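Local coordinates for tail fiber protein (Pseudomonas aeruginosa, PDB 6CL6), which forms the trimeric receptor-binding fiber of the R2 pyocin, a contractile injection system, and probably recognises the surface of the target bacterium, at residues Glu129-Leu134 with Gly147-Ser152; Ile165-Leu170 with Asp189-Tyr194; Asn330-Phe335 with Gln362-Trp367. All coordinates share one frame; numbering follows the deposited sequence.

Contact 1 of 3, residues Glu129-Leu134 with Gly147-Ser152; sequences EADGEL and GWWSQS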
loop_
_atom_site.group_PDB
_atom_site.type_symbol
_atom_site.label_atom_id
_atom_site.label_comp_id
_atom_site.label_asym_id
_atom_site.label_seq_id
_atom_site.Cartn_x
_atom_site.Cartn_y
_atom_site.Cartn_z
ATOM N N GLU A 129 21.292 27.366 -30.002
ATOM C CA GLU A 129 19.952 27.887 -30.157
ATOM C C GLU A 129 19.062 26.790 -30.735
ATOM O O GLU A 129 19.504 25.996 -31.550
ATOM C CB GLU A 129 19.927 29.115 -31.063
ATOM C CG GLU A 129 20.641 30.316 -30.442
ATOM C CD GLU A 129 20.525 31.559 -31.324
ATOM O OE1 GLU A 129 20.539 31.415 -32.570
ATOM O OE2 GLU A 129 20.403 32.672 -30.770
ATOM N N ALA A 130 17.818 26.741 -30.262
ATOM C CA ALA A 130 16.866 25.766 -30.757
ATOM C C ALA A 130 16.686 25.931 -32.269
ATOM O O ALA A 130 16.821 27.030 -32.811
ATOM C CB ALA A 130 15.529 25.919 -30.067
ATOM N N ASP A 131 16.377 24.822 -32.938
ATOM C CA ASP A 131 16.086 24.866 -34.358
ATOM C C ASP A 131 14.899 25.750 -34.640
ATOM O O ASP A 131 14.834 26.350 -35.709
ATOM C CB ASP A 131 15.823 23.461 -34.907
ATOM C CG ASP A 131 17.074 22.638 -35.016
ATOM O OD1 ASP A 131 17.435 21.994 -34.020
ATOM O OD2 ASP A 131 17.709 22.638 -36.089
ATOM N N GLY A 132 13.952 25.840 -33.711
ATOM C CA GLY A 132 12.751 26.633 -33.937
ATOM C C GLY A 132 11.759 26.536 -32.800
ATOM O O GLY A 132 11.859 25.673 -31.915
ATOM N N GLU A 133 10.820 27.470 -32.826
ATOM C CA GLU A 133 9.630 27.430 -31.986
ATOM C C GLU A 133 8.531 26.720 -32.758
ATOM O O GLU A 133 8.307 27.020 -33.928
ATOM C CB GLU A 133 9.196 28.834 -31.602
ATOM C CG GLU A 133 10.133 29.502 -30.649
ATOM C CD GLU A 133 9.889 29.068 -29.220
ATOM O OE1 GLU A 133 8.717 28.793 -28.878
ATOM O OE2 GLU A 133 10.868 28.998 -28.448
ATOM N N LEU A 134 7.875 25.775 -32.115
ATOM C CA LEU A 134 6.780 25.064 -32.752
ATOM C C LEU A 134 5.518 25.918 -32.684
ATOM O O LEU A 134 5.103 26.302 -31.591
ATOM C CB LEU A 134 6.539 23.726 -32.081
ATOM C CG LEU A 134 7.693 22.744 -32.163
ATOM C CD1 LEU A 134 7.485 21.593 -31.192
ATOM C CD2 LEU A 134 7.862 22.220 -33.557
ATOM N N GLY A 147 17.485 17.482 -34.433
ATOM C CA GLY A 147 17.480 18.831 -33.875
ATOM C C GLY A 147 16.675 18.909 -32.592
ATOM O O GLY A 147 16.301 17.892 -32.001
ATOM N N TRP A 148 16.451 20.126 -32.140
ATOM C CA TRP A 148 15.579 20.305 -31.002
ATOM C C TRP A 148 14.717 21.546 -31.221
ATOM O O TRP A 148 15.166 22.538 -31.788
ATOM C CB TRP A 148 16.326 20.399 -29.666
ATOM C CG TRP A 148 17.361 21.455 -29.534
ATOM C CD1 TRP A 148 18.519 21.548 -30.231
ATOM C CD2 TRP A 148 17.364 22.542 -28.612
ATOM N NE1 TRP A 148 19.242 22.633 -29.806
ATOM C CE2 TRP A 148 18.557 23.260 -28.811
ATOM C CE3 TRP A 148 16.473 22.979 -27.627
ATOM C CZ2 TRP A 148 18.878 24.378 -28.074
ATOM C CZ3 TRP A 148 16.785 24.087 -26.895
ATOM C CH2 TRP A 148 17.977 24.787 -27.140
ATOM N N TRP A 149 13.493 21.476 -30.715
ATOM C CA TRP A 149 12.469 22.475 -30.936
ATOM C C TRP A 149 11.712 22.733 -29.638
ATOM O O TRP A 149 11.552 21.837 -28.801
ATOM C CB TRP A 149 11.483 22.038 -32.033
ATOM C CG TRP A 149 12.002 22.085 -33.394
ATOM C CD1 TRP A 149 11.820 23.074 -34.305
ATOM C CD2 TRP A 149 12.789 21.080 -34.047
ATOM N NE1 TRP A 149 12.452 22.749 -35.474
ATOM C CE2 TRP A 149 13.070 21.539 -35.331
ATOM C CE3 TRP A 149 13.277 19.839 -33.668
ATOM C CZ2 TRP A 149 13.835 20.791 -36.248
ATOM C CZ3 TRP A 149 14.040 19.107 -34.554
ATOM C CH2 TRP A 149 14.323 19.594 -35.831
ATOM N N SER A 150 11.209 23.954 -29.510
ATOM C CA SER A 150 10.516 24.391 -28.317
ATOM C C SER A 150 9.060 24.683 -28.614
ATOM O O SER A 150 8.750 25.440 -29.533
ATOM C CB SER A 150 11.159 25.666 -27.739
ATOM O OG SER A 150 10.553 26.051 -26.542
ATOM N N GLN A 151 8.172 24.108 -27.814
ATOM C CA GLN A 151 6.762 24.470 -27.830
ATOM C C GLN A 151 6.529 25.321 -26.593
ATOM O O GLN A 151 6.543 24.813 -25.459
ATOM C CB GLN A 151 5.847 23.244 -27.842
ATOM C CG GLN A 151 4.359 23.576 -27.736
ATOM C CD GLN A 151 3.894 24.544 -28.832
ATOM O OE1 GLN A 151 3.783 25.749 -28.617
ATOM N NE2 GLN A 151 3.645 24.007 -30.024
ATOM N N SER A 152 6.343 26.607 -26.807
ATOM C CA SER A 152 6.190 27.555 -25.712
ATOM C C SER A 152 4.756 27.715 -25.256
ATOM O O SER A 152 4.509 28.448 -24.299
ATOM C CB SER A 152 6.794 28.888 -26.131
ATOM O OG SER A 152 8.176 28.713 -26.430
HETATM O O HOH W 1 6.120 27.754 -29.433
HETATM O O HOH W 2 10.678 28.537 -25.623
#
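Trp148 lays one face of its indole under Ala130, whose CB stands over the six-membered ring, 3.8 Å from the ring centroid and only 8° off its normal. The ring gets there through the crowded rotamer, CG between the backbone N and the carbonyl carbon (chi1 57°), and its NE1 is tied to the backbone O of Thr127. Trp149 receives the next residue: Asp131 CB sits 3.3 Å above the indole plane, toward the rim. Asp131 also grips the backbone of Trp148 twice, its N donating to Trp148 O almost along the C=O axis while its OD1 accepts from Trp148 N at 2.8 Å, met from above the carboxylate plane; OD2 forms a salt bridge with Lys128 of the third subunit. From here the chain runs as the short, weakly bonded strand 132-133, an outermost strand, within this chain, of a mixed sheet, parallel to 147-151. Glu133 pairs with Ser150, and two nearly straight bonds frame it, Ser150 N to Gly132 O at 3.0 Å and Leu134 N to Ser150 O at 2.7 Å. The Glu133 chain bends at chi2 (-81°) so that the syn lone pair of OE1 takes the Ser152 hydroxyl at 2.5 Å between OG and OE1. A water joins Glu133 OE2 to the hydroxyls of Ser150 and Ser152. Leu134 crosses Trp149 at about a right angle, its CG 3.9 Å from Trp149 CB.

Contact 2 of 3, residues Ile165-Leu170 with Asp189-Tyr194; sequences IVRAGL and DGESFY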
loop_
_atom_site.group_PDB
_atom_site.type_symbol
_atom_site.label_atom_id
_atom_site.label_comp_id
_atom_site.label_asym_id
_atom_site.label_seq_id
_atom_site.Cartn_x
_atom_site.Cartn_y
_atom_site.Cartn_z
ATOM N N ILE A 165 1.706 14.738 -24.268
ATOM C CA ILE A 165 0.960 15.369 -23.180
ATOM C C ILE A 165 0.616 16.759 -23.691
ATOM O O ILE A 165 1.352 17.342 -24.503
ATOM C CB ILE A 165 1.801 15.406 -21.882
ATOM C CG1 ILE A 165 0.994 15.919 -20.699
ATOM C CG2 ILE A 165 3.065 16.291 -22.100
ATOM C CD1 ILE A 165 -0.004 14.874 -20.180
ATOM N N VAL A 166 -0.513 17.277 -23.258
ATOM C CA VAL A 166 -0.893 18.641 -23.644
ATOM C C VAL A 166 -0.175 19.609 -22.725
ATOM O O VAL A 166 -0.717 20.020 -21.687
ATOM C CB VAL A 166 -2.412 18.835 -23.632
ATOM C CG1 VAL A 166 -2.781 20.272 -24.025
ATOM C CG2 VAL A 166 -3.047 17.853 -24.595
ATOM N N ARG A 167 1.079 19.943 -23.086
ATOM C CA ARG A 167 1.923 20.823 -22.301
ATOM C C ARG A 167 2.972 21.428 -23.211
ATOM O O ARG A 167 3.493 20.755 -24.110
ATOM C CB ARG A 167 2.659 20.107 -21.150
ATOM C CG ARG A 167 1.828 19.507 -20.090
ATOM C CD ARG A 167 1.325 20.525 -19.084
ATOM N NE ARG A 167 0.887 19.836 -17.842
ATOM C CZ ARG A 167 -0.190 19.078 -17.758
ATOM N NH1 ARG A 167 -0.939 18.859 -18.819
ATOM N NH2 ARG A 167 -0.512 18.497 -16.615
ATOM N N ALA A 168 3.299 22.696 -22.968
ATOM C CA ALA A 168 4.539 23.253 -23.498
ATOM C C ALA A 168 5.706 22.349 -23.097
ATOM O O ALA A 168 5.659 21.655 -22.080
ATOM C CB ALA A 168 4.731 24.665 -22.957
ATOM N N GLY A 169 6.753 22.345 -23.902
ATOM C CA GLY A 169 7.861 21.441 -23.632
ATOM C C GLY A 169 8.928 21.491 -24.690
ATOM O O GLY A 169 8.831 22.213 -25.678
ATOM N N LEU A 170 9.944 20.673 -24.470
ATOM C CA LEU A 170 11.106 20.568 -25.336
ATOM C C LEU A 170 11.129 19.261 -26.101
ATOM O O LEU A 170 11.240 18.178 -25.507
ATOM C CB LEU A 170 12.393 20.701 -24.505
ATOM C CG LEU A 170 13.648 21.001 -25.292
ATOM C CD1 LEU A 170 13.558 22.317 -26.015
ATOM C CD2 LEU A 170 14.830 20.997 -24.360
ATOM N N ASP A 189 6.516 21.929 -17.279
ATOM C CA ASP A 189 6.168 21.861 -15.864
ATOM C C ASP A 189 6.573 20.543 -15.202
ATOM O O ASP A 189 6.063 20.209 -14.122
ATOM C CB ASP A 189 4.658 22.058 -15.680
ATOM C CG ASP A 189 3.842 20.981 -16.365
ATOM O OD1 ASP A 189 4.439 20.154 -17.084
ATOM O OD2 ASP A 189 2.609 20.935 -16.150
ATOM N N GLY A 190 7.413 19.749 -15.855
ATOM C CA GLY A 190 7.840 18.484 -15.292
ATOM C C GLY A 190 6.757 17.440 -15.201
ATOM O O GLY A 190 6.886 16.486 -14.432
ATOM N N GLU A 191 5.663 17.610 -15.945
ATOM C CA GLU A 191 4.591 16.624 -15.928
ATOM C C GLU A 191 5.179 15.243 -16.105
ATOM O O GLU A 191 4.867 14.333 -15.357
ATOM C CB GLU A 191 3.550 16.919 -17.018
ATOM C CG GLU A 191 2.315 16.015 -16.930
ATOM C CD GLU A 191 2.516 14.654 -17.597
ATOM O OE1 GLU A 191 3.234 14.584 -18.621
ATOM O OE2 GLU A 191 1.934 13.660 -17.124
ATOM N N SER A 192 6.046 15.087 -17.091
ATOM C CA SER A 192 6.984 13.970 -17.173
ATOM C C SER A 192 7.927 14.196 -18.353
ATOM O O SER A 192 8.005 15.299 -18.897
ATOM C CB SER A 192 6.278 12.624 -17.303
ATOM O OG SER A 192 7.222 11.606 -17.000
ATOM N N PHE A 193 8.671 13.149 -18.685
ATOM C CA PHE A 193 9.680 13.068 -19.745
ATOM C C PHE A 193 9.288 11.844 -20.549
ATOM O O PHE A 193 8.981 10.797 -19.960
ATOM C CB PHE A 193 11.082 12.942 -19.133
ATOM C CG PHE A 193 12.221 13.111 -20.114
ATOM C CD1 PHE A 193 12.559 12.125 -21.007
ATOM C CD2 PHE A 193 12.982 14.281 -20.086
ATOM C CE1 PHE A 193 13.625 12.319 -21.906
ATOM C CE2 PHE A 193 14.039 14.451 -20.954
ATOM C CZ PHE A 193 14.355 13.460 -21.853
ATOM N N TYR A 194 9.187 11.995 -21.878
ATOM C CA TYR A 194 8.649 10.972 -22.755
ATOM C C TYR A 194 9.613 10.609 -23.865
ATOM O O TYR A 194 10.383 11.458 -24.312
ATOM C CB TYR A 194 7.368 11.449 -23.450
ATOM C CG TYR A 194 6.203 11.731 -22.511
ATOM C CD1 TYR A 194 6.134 12.925 -21.789
ATOM C CD2 TYR A 194 5.201 10.834 -22.365
ATOM C CE1 TYR A 194 5.099 13.173 -20.961
ATOM C CE2 TYR A 194 4.132 11.083 -21.541
ATOM C CZ TYR A 194 4.087 12.249 -20.838
ATOM O OH TYR A 194 3.008 12.506 -20.003
HETATM O O HOH W 3 1.192 18.380 -14.428
#
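Arg167 starts with CG anti to its carbonyl carbon (chi1 -63°) and bends at chi2 (-79°), while Asp189 holds CG in the crowded position between its backbone N and carbonyl carbon (chi1 62°); together these torsions bring the NE edge of the guanidinium up to Asp189 OD2, the two side chains crossing at about a right angle. Arg167 NE donates to the syn lone pair of Asp189 OD2 at 2.7 Å, with the oxygen close to the guanidinium plane, so the salt bridge is made through NE. The two flat groups are nevertheless steeply inclined to one another. NH1 turns back to bond the backbone O of Val166, and a water accepts from NH2, so three corners of the guanidinium are held. Glu191 covers one face of it, CG lying 3.6 Å above the plane near the rim. That chain leaves with CG anti to the backbone N, then bends at chi2, and its carboxylate meets Ile165 tip to tip: OE1 lies 3.3 Å from Ile165 CG1. The same oxygen accepts, on its syn lone pair, the hydroxyl of Tyr194 at 2.5 Å between OH and OE1, while OE2 forms a salt bridge with Arg208. Ile165 CG2 packs on Tyr194 CE1 at 3.9 Å, the two side chains crossing at about a right angle. A neighbouring subunit packs Phe204 on Asp189. Asp189 OD1 meanwhile accepts from Glu191 N at 3.0 Å, from above the carboxylate plane, closing an Asx turn in the loop between strands 180-187 and 193-199 of the mixed sheet.

Contact 3 of 3, residues Asn330-Phe335 with Gln362-Trp367; sequences NQTSAF and QAVLSW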
loop_
_atom_site.group_PDB
_atom_site.type_symbol
_atom_site.label_atom_id
_atom_site.label_comp_id
_atom_site.label_asym_id
_atom_site.label_seq_id
_atom_site.Cartn_x
_atom_site.Cartn_y
_atom_site.Cartn_z
ATOM N N ASN A 330 -52.166 -48.360 75.676
ATOM C CA ASN A 330 -52.861 -49.536 75.181
ATOM C C ASN A 330 -52.432 -50.784 75.946
ATOM O O ASN A 330 -51.239 -50.967 76.205
ATOM C CB ASN A 330 -52.565 -49.720 73.669
ATOM C CG ASN A 330 -52.762 -51.149 73.206
ATOM O OD1 ASN A 330 -53.895 -51.588 72.934
ATOM N ND2 ASN A 330 -51.675 -51.887 73.146
ATOM N N GLN A 331 -53.414 -51.609 76.324
ATOM C CA GLN A 331 -53.152 -52.881 76.974
ATOM C C GLN A 331 -52.622 -53.891 75.973
ATOM O O GLN A 331 -53.253 -54.148 74.951
ATOM C CB GLN A 331 -54.440 -53.434 77.626
ATOM C CG GLN A 331 -55.072 -52.544 78.680
ATOM C CD GLN A 331 -54.355 -52.639 80.028
ATOM O OE1 GLN A 331 -53.475 -53.481 80.202
ATOM N NE2 GLN A 331 -54.741 -51.772 80.975
ATOM N N THR A 332 -51.460 -54.486 76.275
ATOM C CA THR A 332 -50.843 -55.450 75.380
ATOM C C THR A 332 -51.064 -56.890 75.803
ATOM O O THR A 332 -50.537 -57.791 75.147
ATOM C CB THR A 332 -49.334 -55.209 75.266
ATOM O OG1 THR A 332 -48.695 -55.574 76.487
ATOM C CG2 THR A 332 -49.047 -53.749 74.962
ATOM N N SER A 333 -51.826 -57.139 76.879
ATOM C CA SER A 333 -52.023 -58.493 77.356
ATOM C C SER A 333 -53.465 -58.953 77.141
ATOM O O SER A 333 -54.358 -58.182 76.795
ATOM C CB SER A 333 -51.660 -58.625 78.847
ATOM O OG SER A 333 -52.560 -57.878 79.654
ATOM N N ALA A 334 -53.659 -60.254 77.343
ATOM C CA ALA A 334 -54.976 -60.884 77.283
ATOM C C ALA A 334 -55.637 -60.713 78.646
ATOM O O ALA A 334 -55.807 -61.647 79.428
ATOM C CB ALA A 334 -54.840 -62.350 76.897
ATOM N N PHE A 335 -55.988 -59.477 78.932
ATOM C CA PHE A 335 -56.572 -59.117 80.218
ATOM C C PHE A 335 -57.922 -59.806 80.430
ATOM O O PHE A 335 -58.717 -59.991 79.504
ATOM C CB PHE A 335 -56.770 -57.590 80.304
ATOM C CG PHE A 335 -57.624 -57.014 79.206
ATOM C CD1 PHE A 335 -59.005 -57.107 79.237
ATOM C CD2 PHE A 335 -57.032 -56.304 78.155
ATOM C CE1 PHE A 335 -59.780 -56.552 78.251
ATOM C CE2 PHE A 335 -57.796 -55.756 77.161
ATOM C CZ PHE A 335 -59.168 -55.867 77.183
ATOM N N GLN A 362 -50.461 -56.458 87.466
ATOM C CA GLN A 362 -49.299 -55.940 86.753
ATOM C C GLN A 362 -49.435 -56.248 85.266
ATOM O O GLN A 362 -49.771 -57.376 84.882
ATOM C CB GLN A 362 -48.020 -56.568 87.308
ATOM C CG GLN A 362 -46.737 -56.033 86.685
ATOM C CD GLN A 362 -45.468 -56.501 87.384
ATOM O OE1 GLN A 362 -44.990 -55.856 88.321
ATOM N NE2 GLN A 362 -44.932 -57.635 86.945
ATOM N N ALA A 363 -49.160 -55.246 84.423
ATOM C CA ALA A 363 -49.419 -55.432 83.017
ATOM C C ALA A 363 -48.532 -54.509 82.203
ATOM O O ALA A 363 -48.209 -53.403 82.625
ATOM C CB ALA A 363 -50.879 -55.182 82.631
ATOM N N VAL A 364 -48.177 -54.980 81.025
ATOM C CA VAL A 364 -47.390 -54.186 80.086
ATOM C C VAL A 364 -48.344 -53.377 79.224
ATOM O O VAL A 364 -49.238 -53.938 78.587
ATOM C CB VAL A 364 -46.489 -55.066 79.222
ATOM C CG1 VAL A 364 -45.817 -54.198 78.184
ATOM C CG2 VAL A 364 -45.434 -55.779 80.094
ATOM N N LEU A 365 -48.155 -52.060 79.211
ATOM C CA LEU A 365 -48.915 -51.156 78.367
ATOM C C LEU A 365 -47.982 -50.504 77.353
ATOM O O LEU A 365 -46.872 -50.071 77.693
ATOM C CB LEU A 365 -49.609 -50.079 79.203
ATOM C CG LEU A 365 -50.929 -50.505 79.889
ATOM C CD1 LEU A 365 -50.712 -51.632 80.895
ATOM C CD2 LEU A 365 -51.570 -49.288 80.558
ATOM N N SER A 366 -48.418 -50.465 76.110
ATOM C CA SER A 366 -47.714 -49.664 75.117
ATOM C C SER A 366 -48.317 -48.268 75.095
ATOM O O SER A 366 -49.410 -48.024 75.624
ATOM C CB SER A 366 -47.784 -50.306 73.737
ATOM O OG SER A 366 -49.126 -50.448 73.312
ATOM N N TRP A 367 -47.576 -47.332 74.496
ATOM C CA TRP A 367 -48.003 -45.958 74.481
ATOM C C TRP A 367 -47.466 -45.241 73.244
ATOM O O TRP A 367 -46.467 -45.643 72.647
ATOM C CB TRP A 367 -47.544 -45.239 75.755
ATOM C CG TRP A 367 -46.060 -45.182 75.920
ATOM C CD1 TRP A 367 -45.301 -46.002 76.694
ATOM C CD2 TRP A 367 -45.159 -44.270 75.294
ATOM N NE1 TRP A 367 -43.976 -45.644 76.609
ATOM C CE2 TRP A 367 -43.859 -44.590 75.743
ATOM C CE3 TRP A 367 -45.317 -43.210 74.411
ATOM C CZ2 TRP A 367 -42.727 -43.889 75.316
ATOM C CZ3 TRP A 367 -44.180 -42.512 73.976
ATOM C CH2 TRP A 367 -42.913 -42.854 74.435
HETATM O O HOH W 4 -51.797 -55.358 79.131
#
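The tight end lies at Asn330 and Ser366, an antiparallel hydrogen-bonded pair in which each backbone N donates to the other residue's O, Asn330 N to Ser366 O at 2.8 Å and Ser366 N to Asn330 O at 2.9 Å. Their side chains share a face and add a third bond: with CG anti to its backbone N (chi1 157°), Asn330 points ND2 at Ser366 OG, 2.9 Å away and near the amide plane. ND2 also donates to Phe345 O of the second subunit. On the other face Gln331 and Leu365 lie side by side, pointing the same way, with Gln331 OE1 3.4 Å from Leu365 CD1. Gln331 NE2 turns to Asn357 and the backbone O of Ser342. The pairing joins 324-331, an outermost strand within this chain, to 363-371 in the antiparallel sheet of the C-terminal domain, whose family belongs to the H-type lectin clan. Past Gln331 the segment 330-335 leaves the strand and the contact loosens. Thr332 still holds on: its N reaches Val364 O over a long 3.3 Å, while OG1, in the crowded position (chi1 71°), donates to that same oxygen at 2.7 Å from well above the carbonyl plane. On this side a water bridges the segments, donating to Gln331 OE1 and Val364 O and accepting from Ser333 OG. Val364 itself is exposed, touching Thr332 OG1 with CB and CG1 at 3.6 Å.

Contacts 1, 2 and 3 follow one another along the chain, each closing before the next opens. The first two are neighbours, their centres about 14 Å apart, in one mixed sheet: strands 147-151 and 169-177 run side by side, and Gln151 O probably accepts a hydrogen bond from Gly169 N at 2.9 Å. Contact 1 joins 132-133, one of the sheet's outermost strands within this chain, to 147-151; contact 2 joins the loops leading into strands 169-177 and 193-199. Contact 3 belongs to the separate C-terminal sheet, its centre about 149 Å from that of contact 1 and about 135 Å from that of contact 2. This spacing reflects an elongated fiber with distinct sheet domains, and all three contacts touch the second subunit.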